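Local coordinates for FI20010p1 (Drosophila melanogaster, PDB 7CFB), which probably acts as a Tudor-domain scaffold in piRNA-guided gene silencing, helping to assemble the piRNA amplification complex with the Piwi protein Aub, at residues Y34-D40 and L152-R158; R75-V79 and L145-I149. All blocks are in the same frame, centred on the assembly; numbering follows the deposited sequence.

In the fold
The two contacts lie about 15 Å apart between centres, and interaction 2 is nested inside the chain loop that interaction 1 closes. Helix 147-150 and strand 157-161 follow each other in sequence, so the second segments of both belong to one stretch of chain. Both contacts are partly buried. Interaction 1 is nearer the centre of the chain and relies on hydrogen bonds to backbone atoms, a water bridge and small apolar touches. Interaction 2 lies farther out and joins two short helices by aliphatic side chains under a salt bridge at the surface. They meet where L152 packs on I76 and R75, and where Q155 reaches I76.

Interaction 1: residues Y34-D40 and L152-R158; sequences YNQILKD and LPAQAIR
K39 and P153 bring the two backbones to within 4.9 Å, CA to CA. The chain leaves helix 30-36 at I37 and runs extended past the segment that leads into strand 157-161. That strand belongs to the mixed five-strand sheet, consistent with the staphylococcal nuclease-like part of an extended Tudor domain. One direct bond joins the extended backbones, A154 N to L38 O at 2.8 Å, with the donor tilted 25° from the carbonyl plane.

A second bond ends on a side chain: R158 N donates to Y34 OH at 2.8 Å and an N-H...O angle of 164°. Y34 OH also bonds to S187 O, so two bonds fix the phenol. CG of Y34 is anti to the backbone N (chi1 175°), which sends the ring from the helix to the strand. R158 CB lies obliquely by the ring, while its guanidinium leads away to a salt bridge with D61.

K39 folds back, with CE over one face of the Y34 ring. Its NZ then bonds to both Y34 O and I37 O, which ties down the turn after the helix. L38 and P153 lie side by side and point the same way, with L38 CD2 3.8 Å from P153 CG. I37 CD1 meets A154 CB at 3.9 Å. One water completes the contact: it accepts from D40 N at 2.7 Å and donates to A154 O at 2.8 Å.

Interaction 2: residues R75-V79 and L145-I149; sequences RIKKV and LPDDI
L145 opens the second segment and brings CD2 to V79 CG2, a loose apolar touch at 4.3 Å. P146 follows at the N-cap position of helix 147-150. P146 CG lies 3.8 Å from R75 NH2, obliquely to the guanidinium.

D148 carries the polar link. Its CG sits between the backbone N and the carbonyl carbon (chi1 71°), and the carboxylate faces R75. The grip is side-on and bidentate. R75 NE donates to D148 OD2 at 2.8 Å, on the syn lone pair. R75 NH2 donates to D148 OD1 at 2.9 Å, with an N-H...O angle of 170°. The two flat groups are nearly coplanar, 23° apart, and both carboxylate oxygens lie close to the guanidinium plane of R75. R75 reaches this position by bending at chi2 and chi3. A leucine here has no guanidinium to lay over I149 CD1 and would probably leave the D148 carboxylate without its charged mate.

I149 packs against R75 on one side of the salt bridge. I149 CD1 lies over one face of the guanidinium, offset toward the rim, and touches R75 CB at 3.5 Å. I149 CD1 also meets V79 CG2 at 3.7 Å. On the other branch, I149 CG2 comes to 4.1 Å from I76 CG1, where the two side chains slide past each other in opposite directions.

The contact thus joins helix 74-80 to the start of helix 147-150 within the Tudor domain. Strand 108-117 adjoins both segments: V79 packs on I109, and I76 and L145 both pack on R111.

Interaction 1: residues Y34-D40 and L152-R158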
loop_
_atom_site.group_PDB
_atom_site.type_symbol
_atom_site.label_atom_id
_atom_site.label_comp_id
_atom_site.label_asym_id
_atom_site.label_seq_id
_atom_site.Cartn_x
_atom_site.Cartn_y
_atom_site.Cartn_z
ATOM N N TYR A 34 4.113 -0.675 10.067
ATOM C CA TYR A 34 2.680 -0.336 9.971
ATOM C C TYR A 34 2.305 0.634 11.088
ATOM O O TYR A 34 1.588 1.547 10.817
ATOM C CB TYR A 34 1.832 -1.585 10.152
ATOM C CG TYR A 34 0.369 -1.274 10.183
ATOM C CD1 TYR A 34 -0.297 -0.996 9.017
ATOM C CD2 TYR A 34 -0.321 -1.180 11.367
ATOM C CE1 TYR A 34 -1.632 -0.674 9.006
ATOM C CE2 TYR A 34 -1.660 -0.885 11.372
ATOM C CZ TYR A 34 -2.326 -0.638 10.192
ATOM O OH TYR A 34 -3.639 -0.324 10.192
ATOM N N ASN A 35 2.795 0.403 12.300
ATOM C CA ASN A 35 2.560 1.284 13.470
ATOM C C ASN A 35 3.222 2.649 13.300
ATOM O O ASN A 35 2.708 3.557 13.842
ATOM C CB ASN A 35 2.866 0.595 14.797
ATOM C CG ASN A 35 1.894 -0.519 15.080
ATOM O OD1 ASN A 35 0.731 -0.423 14.772
ATOM N ND2 ASN A 35 2.365 -1.591 15.663
ATOM N N GLN A 36 4.381 2.734 12.653
ATOM C CA GLN A 36 5.081 4.036 12.568
ATOM C C GLN A 36 4.512 4.970 11.507
ATOM O O GLN A 36 4.737 6.135 11.651
ATOM C CB GLN A 36 6.551 3.955 12.171
ATOM C CG GLN A 36 7.319 2.773 12.696
ATOM C CD GLN A 36 7.610 2.829 14.168
ATOM O OE1 GLN A 36 6.714 2.819 14.995
ATOM N NE2 GLN A 36 8.881 2.830 14.499
ATOM N N ILE A 37 3.864 4.458 10.457
ATOM C CA ILE A 37 3.369 5.342 9.354
ATOM C C ILE A 37 2.071 6.051 9.765
ATOM O O ILE A 37 1.312 5.468 10.563
ATOM C CB ILE A 37 3.190 4.539 8.049
ATOM C CG1 ILE A 37 2.141 3.433 8.201
ATOM C CG2 ILE A 37 4.523 3.989 7.567
ATOM C CD1 ILE A 37 2.178 2.398 7.101
ATOM N N LEU A 38 1.832 7.261 9.236
ATOM C CA LEU A 38 0.587 7.980 9.557
ATOM C C LEU A 38 -0.630 7.251 8.971
ATOM O O LEU A 38 -0.570 6.832 7.862
ATOM C CB LEU A 38 0.701 9.419 9.070
ATOM C CG LEU A 38 -0.557 10.255 9.214
ATOM C CD1 LEU A 38 -0.817 10.612 10.657
ATOM C CD2 LEU A 38 -0.477 11.485 8.353
ATOM N N LYS A 39 -1.686 7.120 9.759
ATOM C CA LYS A 39 -2.929 6.451 9.328
ATOM C C LYS A 39 -4.150 7.264 9.781
ATOM O O LYS A 39 -4.168 7.690 10.913
ATOM C CB LYS A 39 -2.981 5.043 9.918
ATOM C CG LYS A 39 -1.856 4.109 9.527
ATOM C CD LYS A 39 -1.954 2.735 10.124
ATOM C CE LYS A 39 -1.470 2.621 11.550
ATOM N NZ LYS A 39 -0.477 3.645 11.908
ATOM N N ASP A 40 -5.128 7.462 8.905
ATOM C CA ASP A 40 -6.379 8.174 9.258
ATOM C C ASP A 40 -7.432 7.159 9.709
ATOM O O ASP A 40 -8.202 6.696 8.899
ATOM C CB ASP A 40 -6.835 9.144 8.175
ATOM C CG ASP A 40 -7.976 10.032 8.623
ATOM O OD1 ASP A 40 -8.524 9.766 9.644
ATOM O OD2 ASP A 40 -8.267 10.984 7.943
ATOM N N LEU A 152 0.959 12.560 3.252
ATOM C CA LEU A 152 -0.433 12.063 3.282
ATOM C C LEU A 152 -0.544 10.728 4.027
ATOM O O LEU A 152 0.354 9.945 3.949
ATOM C CB LEU A 152 -0.965 11.970 1.859
ATOM C CG LEU A 152 -1.308 13.311 1.228
ATOM C CD1 LEU A 152 -1.576 13.141 -0.249
ATOM C CD2 LEU A 152 -2.498 13.946 1.915
ATOM N N PRO A 153 -1.655 10.438 4.723
ATOM C CA PRO A 153 -1.806 9.186 5.453
ATOM C C PRO A 153 -1.800 7.923 4.577
ATOM O O PRO A 153 -2.268 7.946 3.501
ATOM C CB PRO A 153 -3.183 9.309 6.101
ATOM C CG PRO A 153 -3.446 10.776 6.124
ATOM C CD PRO A 153 -2.801 11.305 4.868
ATOM N N ALA A 154 -1.246 6.851 5.111
ATOM C CA ALA A 154 -1.216 5.574 4.390
ATOM C C ALA A 154 -2.659 5.160 4.187
ATOM O O ALA A 154 -3.391 5.179 5.121
ATOM C CB ALA A 154 -0.469 4.554 5.202
ATOM N N GLN A 155 -3.009 4.813 2.974
ATOM C CA GLN A 155 -4.379 4.395 2.633
ATOM C C GLN A 155 -4.749 3.053 3.268
ATOM O O GLN A 155 -5.877 2.895 3.646
ATOM C CB GLN A 155 -4.559 4.402 1.120
ATOM C CG GLN A 155 -4.443 5.800 0.539
ATOM C CD GLN A 155 -5.519 6.688 1.097
ATOM O OE1 GLN A 155 -6.682 6.468 0.872
ATOM N NE2 GLN A 155 -5.133 7.690 1.843
ATOM N N ALA A 156 -3.803 2.131 3.343
ATOM C CA ALA A 156 -4.136 0.760 3.773
ATOM C C ALA A 156 -4.250 0.618 5.288
ATOM O O ALA A 156 -3.270 0.731 5.964
ATOM C CB ALA A 156 -3.177 -0.215 3.169
ATOM N N ILE A 157 -5.449 0.290 5.742
ATOM C CA ILE A 157 -5.733 0.098 7.189
ATOM C C ILE A 157 -5.903 -1.397 7.477
ATOM O O ILE A 157 -6.720 -2.018 6.855
ATOM C CB ILE A 157 -6.957 0.905 7.645
ATOM C CG1 ILE A 157 -6.871 2.374 7.255
ATOM C CG2 ILE A 157 -7.153 0.731 9.127
ATOM C CD1 ILE A 157 -5.696 3.072 7.832
ATOM N N ARG A 158 -5.139 -1.911 8.425
ATOM C CA ARG A 158 -5.194 -3.342 8.802
ATOM C C ARG A 158 -6.583 -3.634 9.352
ATOM O O ARG A 158 -7.098 -2.845 10.095
ATOM C CB ARG A 158 -4.074 -3.660 9.788
ATOM C CG ARG A 158 -3.824 -5.137 10.019
ATOM C CD ARG A 158 -2.503 -5.425 10.698
ATOM N NE ARG A 158 -2.592 -6.775 11.214
ATOM C CZ ARG A 158 -1.999 -7.842 10.708
ATOM N NH1 ARG A 158 -2.190 -9.017 11.269
ATOM N NH2 ARG A 158 -1.221 -7.746 9.651
HETATM O O HOH W 1 -5.330 6.785 6.312
#

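Interaction 2: residues R75-V79 and L145-I149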
loop_
_atom_site.group_PDB
_atom_site.type_symbol
_atom_site.label_atom_id
_atom_site.label_comp_id
_atom_site.label_asym_id
_atom_site.label_seq_id
_atom_site.Cartn_x
_atom_site.Cartn_y
_atom_site.Cartn_z
ATOM N N ARG A 75 -3.852 13.443 -4.669
ATOM C CA ARG A 75 -2.453 13.575 -5.142
ATOM C C ARG A 75 -1.796 12.197 -5.287
ATOM O O ARG A 75 -1.014 12.047 -6.197
ATOM C CB ARG A 75 -1.668 14.547 -4.277
ATOM C CG ARG A 75 -2.191 15.969 -4.356
ATOM C CD ARG A 75 -1.456 16.801 -5.372
ATOM N NE ARG A 75 -0.141 17.171 -4.940
ATOM C CZ ARG A 75 0.755 17.687 -5.736
ATOM N NH1 ARG A 75 0.459 17.853 -7.003
ATOM N NH2 ARG A 75 1.934 18.031 -5.281
ATOM N N ILE A 76 -2.079 11.268 -4.375
ATOM C CA ILE A 76 -1.516 9.896 -4.461
ATOM C C ILE A 76 -2.066 9.252 -5.726
ATOM O O ILE A 76 -1.306 8.670 -6.444
ATOM C CB ILE A 76 -1.866 9.058 -3.226
ATOM C CG1 ILE A 76 -1.411 9.717 -1.925
ATOM C CG2 ILE A 76 -1.346 7.643 -3.385
ATOM C CD1 ILE A 76 -2.145 9.219 -0.719
ATOM N N LYS A 77 -3.350 9.442 -5.992
ATOM C CA LYS A 77 -3.985 8.859 -7.194
ATOM C C LYS A 77 -3.302 9.407 -8.450
ATOM O O LYS A 77 -3.032 8.647 -9.329
ATOM C CB LYS A 77 -5.474 9.180 -7.189
ATOM C CG LYS A 77 -6.253 8.678 -5.988
ATOM C CD LYS A 77 -7.730 8.769 -6.196
ATOM C CE LYS A 77 -8.489 9.359 -5.031
ATOM N NZ LYS A 77 -9.928 9.040 -5.094
ATOM N N LYS A 78 -3.003 10.699 -8.473
ATOM C CA LYS A 78 -2.334 11.332 -9.631
ATOM C C LYS A 78 -0.946 10.726 -9.831
ATOM O O LYS A 78 -0.581 10.520 -10.954
ATOM C CB LYS A 78 -2.251 12.842 -9.448
ATOM C CG LYS A 78 -3.494 13.624 -9.805
ATOM C CD LYS A 78 -3.206 15.103 -9.783
ATOM C CE LYS A 78 -4.424 15.994 -9.679
ATOM N NZ LYS A 78 -5.592 15.444 -10.399
ATOM N N VAL A 79 -0.194 10.502 -8.764
ATOM C CA VAL A 79 1.147 9.862 -8.883
ATOM C C VAL A 79 0.980 8.430 -9.391
ATOM O O VAL A 79 1.707 8.027 -10.252
ATOM C CB VAL A 79 1.885 9.856 -7.542
ATOM C CG1 VAL A 79 3.033 8.862 -7.532
ATOM C CG2 VAL A 79 2.364 11.235 -7.174
ATOM N N LEU A 145 8.926 11.936 -3.563
ATOM C CA LEU A 145 7.578 12.496 -3.670
ATOM C C LEU A 145 7.646 13.952 -3.243
ATOM O O LEU A 145 8.454 14.272 -2.436
ATOM C CB LEU A 145 6.655 11.768 -2.706
ATOM C CG LEU A 145 6.279 10.348 -3.072
ATOM C CD1 LEU A 145 5.756 9.655 -1.844
ATOM C CD2 LEU A 145 5.247 10.341 -4.162
ATOM N N PRO A 146 6.789 14.833 -3.768
ATOM C CA PRO A 146 6.691 16.176 -3.257
ATOM C C PRO A 146 6.170 16.038 -1.816
ATOM O O PRO A 146 5.306 15.260 -1.552
ATOM C CB PRO A 146 5.711 16.880 -4.188
ATOM C CG PRO A 146 4.999 15.774 -4.873
ATOM C CD PRO A 146 5.972 14.627 -4.933
ATOM N N ASP A 147 6.579 16.962 -0.971
ATOM C CA ASP A 147 6.330 16.902 0.483
ATOM C C ASP A 147 4.855 16.715 0.831
ATOM O O ASP A 147 4.594 15.956 1.728
ATOM C CB ASP A 147 6.911 18.139 1.143
ATOM C CG ASP A 147 7.008 18.016 2.638
ATOM O OD1 ASP A 147 8.014 17.537 3.116
ATOM O OD2 ASP A 147 6.078 18.422 3.278
ATOM N N ASP A 148 3.934 17.342 0.124
ATOM C CA ASP A 148 2.513 17.145 0.458
ATOM C C ASP A 148 2.125 15.677 0.264
ATOM O O ASP A 148 1.411 15.174 1.089
ATOM C CB ASP A 148 1.622 18.139 -0.285
ATOM C CG ASP A 148 1.504 17.900 -1.772
ATOM O OD1 ASP A 148 2.511 17.967 -2.435
ATOM O OD2 ASP A 148 0.440 17.567 -2.209
ATOM N N ILE A 149 2.574 15.036 -0.808
ATOM C CA ILE A 149 2.215 13.622 -1.096
ATOM C C ILE A 149 2.887 12.718 -0.072
ATOM O O ILE A 149 2.275 11.824 0.411
ATOM C CB ILE A 149 2.569 13.273 -2.547
ATOM C CG1 ILE A 149 2.152 14.412 -3.473
ATOM C CG2 ILE A 149 1.930 11.956 -2.932
ATOM C CD1 ILE A 149 1.704 13.995 -4.817
#